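Local coordinates for protein polyketide synthase PksJ (Bacillus subtilis subsp. subtilis, PDB 4J1Q) that reduces alpha- and beta-keto groups stereoselectively with NADPH, as a ketoreductase domain of the trans-acyltransferase assembly line that makes bacillaene, at residues G106-E117 with K139-P150; I288-D296 with E309-L318. All blocks are in the same frame, centred on the assembly; numbering follows the deposited sequence.

Contact 1 of 2, residues G106-E117 with K139-P150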
loop_
_atom_site.group_PDB
_atom_site.type_symbol
_atom_site.label_atom_id
_atom_site.label_comp_id
_atom_site.label_asym_id
_atom_site.label_seq_id
_atom_site.Cartn_x
_atom_site.Cartn_y
_atom_site.Cartn_z
ATOM N N GLY A 106 28.741 9.436 -3.198
ATOM C CA GLY A 106 28.784 9.612 -1.753
ATOM C C GLY A 106 27.423 9.519 -1.092
ATOM O O GLY A 106 26.379 9.533 -1.769
ATOM N N ARG A 107 27.429 9.520 0.237
ATOM C CA ARG A 107 26.218 9.278 1.004
ATOM C C ARG A 107 25.255 10.447 1.076
ATOM O O ARG A 107 25.638 11.623 1.058
ATOM C CB ARG A 107 26.549 8.811 2.413
ATOM C CG ARG A 107 26.961 7.359 2.485
ATOM C CD ARG A 107 26.967 6.905 3.938
ATOM N NE ARG A 107 27.389 5.517 4.073
ATOM C CZ ARG A 107 26.566 4.474 3.977
ATOM N NH1 ARG A 107 25.261 4.662 3.808
ATOM N NH2 ARG A 107 27.043 3.237 4.081
ATOM N N ILE A 108 23.987 10.108 1.194
ATOM C CA ILE A 108 22.995 11.134 1.296
ATOM C C ILE A 108 21.835 10.735 2.192
ATOM O O ILE A 108 21.567 9.560 2.384
ATOM C CB ILE A 108 22.493 11.548 -0.085
ATOM C CG1 ILE A 108 23.685 11.672 -1.049
ATOM C CG2 ILE A 108 21.662 12.819 0.027
ATOM C CD1 ILE A 108 23.483 12.634 -2.199
ATOM N N ILE A 109 21.210 11.746 2.785
ATOM C CA ILE A 109 20.091 11.564 3.675
ATOM C C ILE A 109 18.903 12.392 3.181
ATOM O O ILE A 109 19.049 13.584 2.875
ATOM C CB ILE A 109 20.444 11.961 5.127
ATOM C CG1 ILE A 109 19.281 11.596 6.050
ATOM C CG2 ILE A 109 20.729 13.457 5.215
ATOM C CD1 ILE A 109 19.641 11.474 7.521
ATOM N N ILE A 110 17.774 11.712 2.959
ATOM C CA ILE A 110 16.501 12.394 2.769
ATOM C C ILE A 110 15.577 12.092 3.928
ATOM O O ILE A 110 15.417 10.934 4.309
ATOM C CB ILE A 110 15.791 11.962 1.477
ATOM C CG1 ILE A 110 16.807 11.706 0.376
ATOM C CG2 ILE A 110 14.770 13.010 1.053
ATOM C CD1 ILE A 110 16.167 11.290 -0.926
ATOM N N GLN A 111 14.943 13.135 4.448
ATOM C CA GLN A 111 13.940 12.990 5.477
ATOM C C GLN A 111 12.654 13.639 5.009
ATOM O O GLN A 111 12.639 14.828 4.627
ATOM C CB GLN A 111 14.392 13.661 6.765
ATOM C CG GLN A 111 15.793 13.271 7.196
ATOM C CD GLN A 111 16.188 13.921 8.510
ATOM O OE1 GLN A 111 16.256 15.145 8.602
ATOM N NE2 GLN A 111 16.407 13.107 9.540
ATOM N N ALA A 112 11.579 12.859 5.039
ATOM C CA ALA A 112 10.276 13.367 4.654
ATOM C C ALA A 112 9.517 13.709 5.899
ATOM O O ALA A 112 9.477 12.925 6.861
ATOM C CB ALA A 112 9.513 12.347 3.833
ATOM N N ILE A 113 8.961 14.914 5.911
ATOM C CA ILE A 113 8.183 15.345 7.049
ATOM C C ILE A 113 6.721 15.311 6.687
ATOM O O ILE A 113 6.291 15.959 5.740
ATOM C CB ILE A 113 8.599 16.739 7.533
ATOM C CG1 ILE A 113 10.121 16.885 7.464
ATOM C CG2 ILE A 113 8.132 16.957 8.949
ATOM C CD1 ILE A 113 10.918 15.952 8.352
ATOM N N VAL A 114 6.015 14.400 7.329
ATOM C CA VAL A 114 4.597 14.219 7.089
ATOM C C VAL A 114 3.902 14.604 8.390
ATOM O O VAL A 114 4.233 14.062 9.461
ATOM C CB VAL A 114 4.274 12.749 6.714
ATOM C CG1 VAL A 114 2.823 12.585 6.239
ATOM C CG2 VAL A 114 5.264 12.251 5.671
ATOM N N PRO A 115 3.015 15.607 8.312
ATOM C CA PRO A 115 2.168 15.934 9.434
ATOM C C PRO A 115 0.936 15.044 9.449
ATOM O O PRO A 115 0.212 14.986 8.459
ATOM C CB PRO A 115 1.783 17.391 9.155
ATOM C CG PRO A 115 1.775 17.491 7.664
ATOM C CD PRO A 115 2.761 16.475 7.147
ATOM N N LEU A 116 0.745 14.308 10.538
ATOM C CA LEU A 116 -0.540 13.687 10.809
ATOM C C LEU A 116 -1.602 14.775 10.899
ATOM O O LEU A 116 -1.498 15.695 11.701
ATOM C CB LEU A 116 -0.487 12.870 12.101
ATOM C CG LEU A 116 0.666 11.869 12.183
ATOM C CD1 LEU A 116 1.357 11.939 13.532
ATOM C CD2 LEU A 116 0.189 10.454 11.926
ATOM N N GLU A 117 -2.545 14.731 9.975
ATOM C CA GLU A 117 -3.617 15.690 9.919
ATOM C C GLU A 117 -4.703 15.010 9.119
ATOM O O GLU A 117 -4.605 13.810 8.841
ATOM C CB GLU A 117 -3.147 16.965 9.229
ATOM C CG GLU A 117 -4.160 18.104 9.263
ATOM C CD GLU A 117 -3.515 19.476 9.368
ATOM O OE1 GLU A 117 -3.433 19.998 10.502
ATOM O OE2 GLU A 117 -3.116 20.048 8.324
ATOM N N LYS A 139 23.943 4.026 -0.947
ATOM C CA LYS A 139 24.526 4.994 -0.026
ATOM C C LYS A 139 23.514 6.055 0.373
ATOM O O LYS A 139 23.874 7.145 0.844
ATOM C CB LYS A 139 25.761 5.641 -0.655
ATOM C CG LYS A 139 26.833 4.645 -1.070
ATOM C CD LYS A 139 28.167 5.332 -1.345
ATOM C CE LYS A 139 29.151 4.338 -1.934
ATOM N NZ LYS A 139 30.552 4.837 -1.911
ATOM N N LEU A 140 22.248 5.709 0.196
ATOM C CA LEU A 140 21.150 6.573 0.562
ATOM C C LEU A 140 20.560 6.125 1.895
ATOM O O LEU A 140 20.403 4.934 2.137
ATOM C CB LEU A 140 20.089 6.516 -0.522
ATOM C CG LEU A 140 18.752 7.182 -0.229
ATOM C CD1 LEU A 140 18.958 8.665 -0.048
ATOM C CD2 LEU A 140 17.809 6.924 -1.400
ATOM N N THR A 141 20.317 7.094 2.773
ATOM C CA THR A 141 19.475 6.913 3.938
ATOM C C THR A 141 18.186 7.698 3.728
ATOM O O THR A 141 18.235 8.900 3.474
ATOM C CB THR A 141 20.160 7.422 5.237
ATOM O OG1 THR A 141 21.216 6.528 5.603
ATOM C CG2 THR A 141 19.154 7.463 6.392
ATOM N N ALA A 142 17.042 7.022 3.827
ATOM C CA ALA A 142 15.761 7.686 3.646
ATOM C C ALA A 142 14.815 7.445 4.827
ATOM O O ALA A 142 14.512 6.301 5.172
ATOM C CB ALA A 142 15.120 7.255 2.340
ATOM N N GLN A 143 14.351 8.531 5.447
ATOM C CA GLN A 143 13.471 8.428 6.602
ATOM C C GLN A 143 12.200 9.187 6.357
ATOM O O GLN A 143 12.217 10.287 5.830
ATOM C CB GLN A 143 14.139 8.960 7.886
ATOM C CG GLN A 143 15.295 8.111 8.381
ATOM C CD GLN A 143 16.148 8.804 9.451
ATOM O OE1 GLN A 143 16.206 10.031 9.532
ATOM N NE2 GLN A 143 16.828 8.004 10.263
ATOM N N VAL A 144 11.094 8.602 6.787
ATOM C CA VAL A 144 9.845 9.322 6.779
ATOM C C VAL A 144 9.487 9.620 8.221
ATOM O O VAL A 144 9.646 8.769 9.090
ATOM C CB VAL A 144 8.744 8.493 6.092
ATOM C CG1 VAL A 144 8.779 7.083 6.645
ATOM C CG2 VAL A 144 7.383 9.125 6.306
ATOM N N ILE A 145 9.192 10.882 8.492
ATOM C CA ILE A 145 8.976 11.344 9.850
ATOM C C ILE A 145 7.607 11.999 9.944
ATOM O O ILE A 145 7.373 13.066 9.369
ATOM C CB ILE A 145 10.059 12.356 10.268
ATOM C CG1 ILE A 145 11.414 11.650 10.423
ATOM C CG2 ILE A 145 9.649 13.076 11.549
ATOM C CD1 ILE A 145 12.601 12.543 10.141
ATOM N N GLU A 146 6.708 11.352 10.671
ATOM C CA GLU A 146 5.324 11.801 10.767
ATOM C C GLU A 146 5.171 12.643 12.033
ATOM O O GLU A 146 5.595 12.231 13.108
ATOM C CB GLU A 146 4.375 10.591 10.831
ATOM C CG GLU A 146 4.484 9.644 9.638
ATOM C CD GLU A 146 3.883 8.259 9.897
ATOM O OE1 GLU A 146 2.737 8.159 10.417
ATOM O OE2 GLU A 146 4.553 7.262 9.546
ATOM N N ILE A 147 4.577 13.824 11.907
ATOM C CA ILE A 147 4.556 14.773 13.013
ATOM C C ILE A 147 3.155 15.296 13.227
ATOM O O ILE A 147 2.533 15.818 12.300
ATOM C CB ILE A 147 5.467 15.969 12.737
ATOM C CG1 ILE A 147 6.916 15.504 12.615
ATOM C CG2 ILE A 147 5.302 17.031 13.824
ATOM C CD1 ILE A 147 7.863 16.586 12.149
ATOM N N GLU A 148 2.681 15.188 14.462
ATOM C CA GLU A 148 1.310 15.558 14.816
ATOM C C GLU A 148 1.025 17.058 14.657
ATOM O O GLU A 148 -0.016 17.440 14.112
ATOM C CB GLU A 148 0.981 15.093 16.241
ATOM C CG GLU A 148 -0.125 15.878 16.930
ATOM C CD GLU A 148 -1.507 15.266 16.745
ATOM O OE1 GLU A 148 -1.645 14.021 16.769
ATOM O OE2 GLU A 148 -2.475 16.040 16.602
ATOM N N LYS A 149 1.925 17.900 15.158
ATOM C CA LYS A 149 1.894 19.334 14.829
ATOM C C LYS A 149 3.304 19.877 14.835
ATOM O O LYS A 149 3.778 20.358 15.859
ATOM C CB LYS A 149 1.047 20.137 15.833
ATOM C CG LYS A 149 -0.235 19.455 16.298
ATOM C CD LYS A 149 -1.274 19.406 15.192
ATOM C CE LYS A 149 -2.300 20.508 15.355
ATOM N NZ LYS A 149 -2.865 20.824 14.017
ATOM N N PRO A 150 4.005 19.754 13.704
ATOM C CA PRO A 150 5.423 20.093 13.715
ATOM C C PRO A 150 5.705 21.585 14.007
ATOM O O PRO A 150 6.637 21.891 14.754
ATOM C CB PRO A 150 5.903 19.683 12.315
ATOM C CG PRO A 150 4.679 19.686 11.468
ATOM C CD PRO A 150 3.530 19.330 12.375
#

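Contact 2 of 2, residues I288-D296 with E309-L318. With NDP (NADPH dihydro-nicotinamide-adenine-dinucleotide phosphate), chain B.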
loop_
_atom_site.group_PDB
_atom_site.type_symbol
_atom_site.label_atom_id
_atom_site.label_comp_id
_atom_site.label_asym_id
_atom_site.label_seq_id
_atom_site.Cartn_x
_atom_site.Cartn_y
_atom_site.Cartn_z
ATOM N N ILE A 288 -13.273 -6.027 -2.693
ATOM C CA ILE A 288 -11.826 -6.173 -2.770
ATOM C C ILE A 288 -11.314 -5.217 -3.808
ATOM O O ILE A 288 -11.831 -5.188 -4.922
ATOM C CB ILE A 288 -11.413 -7.587 -3.185
ATOM C CG1 ILE A 288 -11.539 -8.542 -1.992
ATOM C CG2 ILE A 288 -9.993 -7.600 -3.703
ATOM C CD1 ILE A 288 -12.323 -9.785 -2.301
ATOM N N HIS A 289 -10.304 -4.429 -3.443
ATOM C CA HIS A 289 -9.612 -3.616 -4.429
ATOM C C HIS A 289 -8.391 -4.331 -4.905
ATOM O O HIS A 289 -7.400 -4.391 -4.210
ATOM C CB HIS A 289 -9.249 -2.259 -3.850
ATOM C CG HIS A 289 -8.753 -1.270 -4.877
ATOM N ND1 HIS A 289 -9.568 -0.411 -5.503
ATOM C CD2 HIS A 289 -7.484 -1.010 -5.343
ATOM C CE1 HIS A 289 -8.852 0.376 -6.321
ATOM N NE2 HIS A 289 -7.578 -0.001 -6.233
ATOM N N GLY A 290 -8.501 -4.991 -6.050
ATOM C CA GLY A 290 -7.392 -5.773 -6.570
ATOM C C GLY A 290 -6.796 -5.191 -7.828
ATOM O O GLY A 290 -5.834 -5.740 -8.354
ATOM N N ALA A 291 -7.322 -4.058 -8.281
ATOM C CA ALA A 291 -6.810 -3.411 -9.508
ATOM C C ALA A 291 -5.383 -2.902 -9.332
ATOM O O ALA A 291 -5.055 -2.266 -8.332
ATOM C CB ALA A 291 -7.715 -2.267 -9.946
ATOM N N GLY A 292 -4.576 -3.079 -10.371
ATOM C CA GLY A 292 -3.185 -2.674 -10.335
ATOM C C GLY A 292 -2.282 -3.645 -11.025
ATOM O O GLY A 292 -2.689 -4.744 -11.380
ATOM N N SER A 293 -1.019 -3.287 -11.106
ATOM C CA SER A 293 -0.072 -3.965 -11.947
ATOM C C SER A 293 1.283 -3.407 -11.548
ATOM O O SER A 293 1.350 -2.332 -10.995
ATOM C CB SER A 293 -0.369 -3.674 -13.429
ATOM O OG SER A 293 -0.391 -2.272 -13.706
ATOM N N SER A 294 2.333 -4.203 -11.681
ATOM C CA SER A 294 3.677 -3.712 -11.479
ATOM C C SER A 294 4.408 -3.689 -12.804
ATOM O O SER A 294 4.180 -4.554 -13.663
ATOM C CB SER A 294 4.409 -4.631 -10.531
ATOM O OG SER A 294 4.604 -5.906 -11.136
ATOM N N LYS A 295 5.270 -2.692 -12.985
ATOM C CA LYS A 295 6.117 -2.649 -14.161
ATOM C C LYS A 295 7.563 -2.465 -13.764
ATOM O O LYS A 295 7.995 -1.358 -13.458
ATOM C CB LYS A 295 5.668 -1.526 -15.091
ATOM C CG LYS A 295 4.250 -1.738 -15.611
ATOM C CD LYS A 295 3.791 -0.648 -16.552
ATOM C CE LYS A 295 2.358 -0.942 -17.003
ATOM N NZ LYS A 295 2.204 -2.302 -17.616
ATOM N N ASP A 296 8.320 -3.543 -13.736
ATOM C CA ASP A 296 9.652 -3.470 -13.159
ATOM C C ASP A 296 10.654 -2.665 -13.974
ATOM O O ASP A 296 10.820 -2.884 -15.171
ATOM C CB ASP A 296 10.168 -4.853 -12.871
ATOM C CG ASP A 296 9.290 -5.574 -11.883
ATOM O OD1 ASP A 296 8.460 -4.889 -11.248
ATOM O OD2 ASP A 296 9.373 -6.818 -11.783
ATOM N N GLU A 309 1.347 5.581 -14.201
ATOM C CA GLU A 309 0.450 4.533 -14.655
ATOM C C GLU A 309 0.318 3.415 -13.629
ATOM O O GLU A 309 -0.745 2.826 -13.472
ATOM C CB GLU A 309 0.960 3.978 -15.966
ATOM C CG GLU A 309 0.134 2.866 -16.572
ATOM C CD GLU A 309 0.906 2.130 -17.666
ATOM O OE1 GLU A 309 1.430 2.774 -18.611
ATOM O OE2 GLU A 309 1.071 0.900 -17.541
ATOM N N VAL A 310 1.390 3.097 -12.909
ATOM C CA VAL A 310 1.205 2.113 -11.848
ATOM C C VAL A 310 0.632 2.660 -10.542
ATOM O O VAL A 310 -0.041 1.927 -9.829
ATOM C CB VAL A 310 2.392 1.142 -11.652
ATOM C CG1 VAL A 310 3.442 1.294 -12.739
ATOM C CG2 VAL A 310 2.966 1.229 -10.243
ATOM N N LEU A 311 0.809 3.955 -10.287
ATOM C CA LEU A 311 0.156 4.616 -9.152
ATOM C C LEU A 311 -1.363 4.692 -9.317
ATOM O O LEU A 311 -2.097 4.582 -8.342
ATOM C CB LEU A 311 0.691 6.034 -8.951
ATOM C CG LEU A 311 2.101 6.248 -8.428
ATOM C CD1 LEU A 311 2.448 7.724 -8.501
ATOM C CD2 LEU A 311 2.276 5.740 -7.004
ATOM N N GLN A 312 -1.826 4.890 -10.546
ATOM C CA GLN A 312 -3.201 5.315 -10.779
ATOM C C GLN A 312 -4.249 4.434 -10.095
ATOM O O GLN A 312 -4.929 4.898 -9.168
ATOM C CB GLN A 312 -3.477 5.477 -12.286
ATOM C CG GLN A 312 -3.076 6.841 -12.837
ATOM C CD GLN A 312 -4.232 7.825 -12.803
ATOM O OE1 GLN A 312 -5.030 7.883 -13.734
ATOM N NE2 GLN A 312 -4.357 8.570 -11.710
ATOM N N PRO A 313 -4.318 3.135 -10.478
ATOM C CA PRO A 313 -5.397 2.260 -9.975
ATOM C C PRO A 313 -5.402 2.105 -8.471
ATOM O O PRO A 313 -6.465 1.905 -7.877
ATOM C CB PRO A 313 -5.101 0.893 -10.627
ATOM C CG PRO A 313 -3.673 0.988 -11.102
ATOM C CD PRO A 313 -3.442 2.431 -11.438
ATOM N N LYS A 314 -4.225 2.189 -7.846
ATOM C CA LYS A 314 -4.119 1.875 -6.417
ATOM C C LYS A 314 -4.264 3.157 -5.585
ATOM O O LYS A 314 -4.500 3.126 -4.369
ATOM C CB LYS A 314 -2.791 1.159 -6.125
ATOM C CG LYS A 314 -2.814 -0.343 -6.473
ATOM C CD LYS A 314 -1.481 -1.016 -6.213
ATOM C CE LYS A 314 -1.483 -2.479 -6.641
ATOM N NZ LYS A 314 -2.140 -3.442 -5.693
ATOM N N VAL A 315 -4.095 4.305 -6.230
ATOM C CA VAL A 315 -4.083 5.539 -5.465
ATOM C C VAL A 315 -5.323 6.373 -5.720
ATOM O O VAL A 315 -6.223 6.387 -4.886
ATOM C CB VAL A 315 -2.761 6.314 -5.625
ATOM C CG1 VAL A 315 -2.770 7.573 -4.765
ATOM C CG2 VAL A 315 -1.621 5.412 -5.216
ATOM N N SER A 316 -5.458 6.893 -6.935
ATOM C CA SER A 316 -6.689 7.543 -7.346
ATOM C C SER A 316 -7.823 6.550 -7.492
ATOM O O SER A 316 -8.976 6.840 -7.102
ATOM C CB SER A 316 -6.503 8.299 -8.664
ATOM O OG SER A 316 -5.807 9.495 -8.426
ATOM N N GLY A 317 -7.521 5.409 -8.103
ATOM C CA GLY A 317 -8.527 4.383 -8.312
ATOM C C GLY A 317 -9.186 4.020 -7.008
ATOM O O GLY A 317 -10.407 3.903 -6.937
ATOM N N LEU A 318 -8.374 3.889 -5.956
ATOM C CA LEU A 318 -8.856 3.469 -4.655
ATOM C C LEU A 318 -9.691 4.562 -4.006
ATOM O O LEU A 318 -10.769 4.306 -3.503
ATOM C CB LEU A 318 -7.680 3.095 -3.755
ATOM C CG LEU A 318 -8.050 2.624 -2.354
ATOM C CD1 LEU A 318 -7.005 1.695 -1.797
ATOM C CD2 LEU A 318 -8.103 3.831 -1.464
HETATM P PA NDP B . -3.036 -9.198 -12.303
HETATM O O1A NDP B . -2.242 -8.175 -13.126
HETATM O O2A NDP B . -3.356 -10.579 -12.783
HETATM O O5B NDP B . -4.380 -8.501 -11.796
HETATM C C5B NDP B . -4.524 -7.079 -11.819
HETATM C C4B NDP B . -5.828 -6.811 -12.552
HETATM O O4B NDP B . -6.145 -5.424 -12.415
HETATM C C3B NDP B . -5.647 -7.037 -14.045
HETATM O O3B NDP B . -6.654 -8.033 -14.375
HETATM C C2B NDP B . -5.966 -5.695 -14.700
HETATM O O2B NDP B . -6.896 -5.876 -15.811
HETATM C C1B NDP B . -6.713 -4.930 -13.623
HETATM N N9A NDP B . -6.385 -3.480 -13.771
HETATM C C8A NDP B . -5.138 -2.925 -13.978
HETATM N N7A NDP B . -5.297 -1.547 -14.048
HETATM C C5A NDP B . -6.652 -1.252 -13.819
HETATM C C6A NDP B . -7.393 -0.073 -13.774
HETATM N N6A NDP B . -6.828 1.158 -14.000
HETATM N N1A NDP B . -8.734 -0.136 -13.532
HETATM C C2A NDP B . -9.352 -1.331 -13.370
HETATM N N3A NDP B . -8.656 -2.485 -13.453
HETATM C C4A NDP B . -7.299 -2.475 -13.636
HETATM O O3 NDP B . -2.290 -9.305 -10.877
HETATM P PN NDP B . -2.872 -10.230 -9.708
HETATM O O1N NDP B . -1.745 -11.232 -9.469
HETATM O O2N NDP B . -4.321 -10.602 -9.963
HETATM O O5D NDP B . -2.866 -9.199 -8.464
HETATM C C5D NDP B . -4.059 -8.782 -7.785
HETATM C C4D NDP B . -3.671 -7.647 -6.809
HETATM O O4D NDP B . -2.901 -8.206 -5.723
HETATM C C3D NDP B . -2.762 -6.616 -7.493
HETATM O O3D NDP B . -3.134 -5.273 -7.104
HETATM C C2D NDP B . -1.390 -6.973 -7.009
HETATM O O2D NDP B . -0.605 -5.781 -6.915
HETATM C C1D NDP B . -1.612 -7.635 -5.641
HETATM N N1N NDP B . -0.599 -8.664 -5.371
HETATM C C2N NDP B . -0.512 -9.798 -6.124
HETATM C C3N NDP B . 0.502 -10.757 -5.896
HETATM C C7N NDP B . 0.565 -12.028 -6.746
HETATM O O7N NDP B . 1.235 -12.982 -6.328
HETATM N N7N NDP B . -0.019 -12.074 -7.967
HETATM C C4N NDP B . 1.489 -10.514 -4.906
HETATM C C5N NDP B . 1.392 -9.319 -4.165
HETATM C C6N NDP B . 0.338 -8.412 -4.434
HETATM P P2B NDP B . -6.946 -4.839 -17.056
HETATM O O1X NDP B . -5.462 -4.748 -17.476
HETATM O O2X NDP B . -7.922 -5.582 -17.960
HETATM O O3X NDP B . -7.483 -3.530 -16.513
#

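Contact 1 of 2, residues G106-E117 with K139-P150
Strands 108-115 and 140-147 run parallel, paired from Ile108 with Leu140 to Pro115 with Ile147, their short axes 4.3 Å apart at closest approach and their directions 26° apart. Ile108, Ile110 and Ala112 donate and accept the backbone bonds, answered by Lys139, Thr141, Gln143 and Ile145; Thr141 N to Ile108 O is almost straight, and Val114 N to Ile145 O is the last sound bond of the series. On the face that carries Gln111 and Gln143, the two glutamines lie side by side. Gln111 NE2 gives its hydrogen to Gln143 OE1 at 3.1 Å, with the acceptor in the Gln111 amide plane and the two amides only 24° apart. The face with Ile110, Leu140, Val114 and Val144 is mainly apolar, with Glu146 the charged exception near its end. Ile110 CG1, held beside its backbone N (chi1 -36°), reaches Leu140 CD1 at 3.7 Å, and farther along Val114 CG2 meets Val144 CG2 at 3.8 Å, one branch laid aslant the other. Near the C-terminal end Leu116 reaches back over the second strand, placing CD1 3.6 Å from Glu148 N and CD2 3.7 Å from Glu146 OE1, a carboxylate oxygen that forms a salt bridge with Arg173. Beyond it, Glu117 OE1 and Lys149 NZ form a long salt bridge of 3.7 Å at the surface. Helix 126-136 links the strands in a beta-alpha-beta unit, consistent with the truncated Rossmann-like structural subdomain of polyketide ketoreductases. Both buried amides find further partners: Gln143 NE2 bonds Asp163 O, while Gln111 NE2 also bonds Leu160 O and Gln111 OE1 accepts from His47 NE2. With two carbonyl oxygens on its nitrogen and a donor on its oxygen, the Gln111 amide is held against rotation.

Contact 2 of 2, residues I288-D296 with E309-L318
His289 and Pro313 meet through a hydrogen bond: His289 NE2 donates to Pro313 O at 2.8 Å, the oxygen lying in the ring plane although the bond is bent (139° at the hydrogen). CG stands anti to the backbone N (chi1 -170°), which carries the imidazole across to the helix, and Leu318 CB sits over one face of the ring, offset toward the rim, in a CH-pi contact 4.1 Å from the His289 centroid. Next along the chain, Ala291 CB lies 4.2 Å from Pro313 CB, and Gly292 CA rests on Pro313 CG. Gly292 CA also lies beside Lys314 CE, where the lysine passes close to the backbone on its way to the cofactor. Lys314 runs past Ala291 O and bends at its end, bringing NZ within 2.5 Å of O3D and 3.1 Å of O2D of the NADPH; Asn355 also holds NZ, and Gly290 O accepts from O3D. Both ribose hydroxyls next to the nicotinamide are thereby fixed, consistent with the cofactor site of short-chain dehydrogenases. Farther on the contact is sparse but still buried where Val310 CB touches Ser293 O at 3.7 Å. Its solvent side is Lys295 with Glu309, a doubtful salt bridge, since the model places Glu309 OE2 too close to the lysine chain. Strand 286-289 is flanked by strands 204-208 and 332-338, while helix 349-370 packs on Val310 and Leu318 and helix 81-98 on Val315.

In the fold
After strand 22-31, which lies beside strands 178-186 and 429-435, the chain builds strands 46-52, 70-74 and 108-115. Contact 1 then closes the 21-residue connection that carries helix 126-136, setting strand 140-147 beside strand 108-115. The chain next passes through strands 171-175 and 178-186 into the Rossmann-type KR region, where contact 2 closes the 12 residues from strand 286-289 to helix 304-324 beside the NADPH. The two closures follow in series, neither enclosing nor crossing the other. The centres of contact 1 and contact 2 lie about 25 Å apart, without touching. Helix 81-98, from the N-terminal part, bridges the regions by packing against helix 304-324.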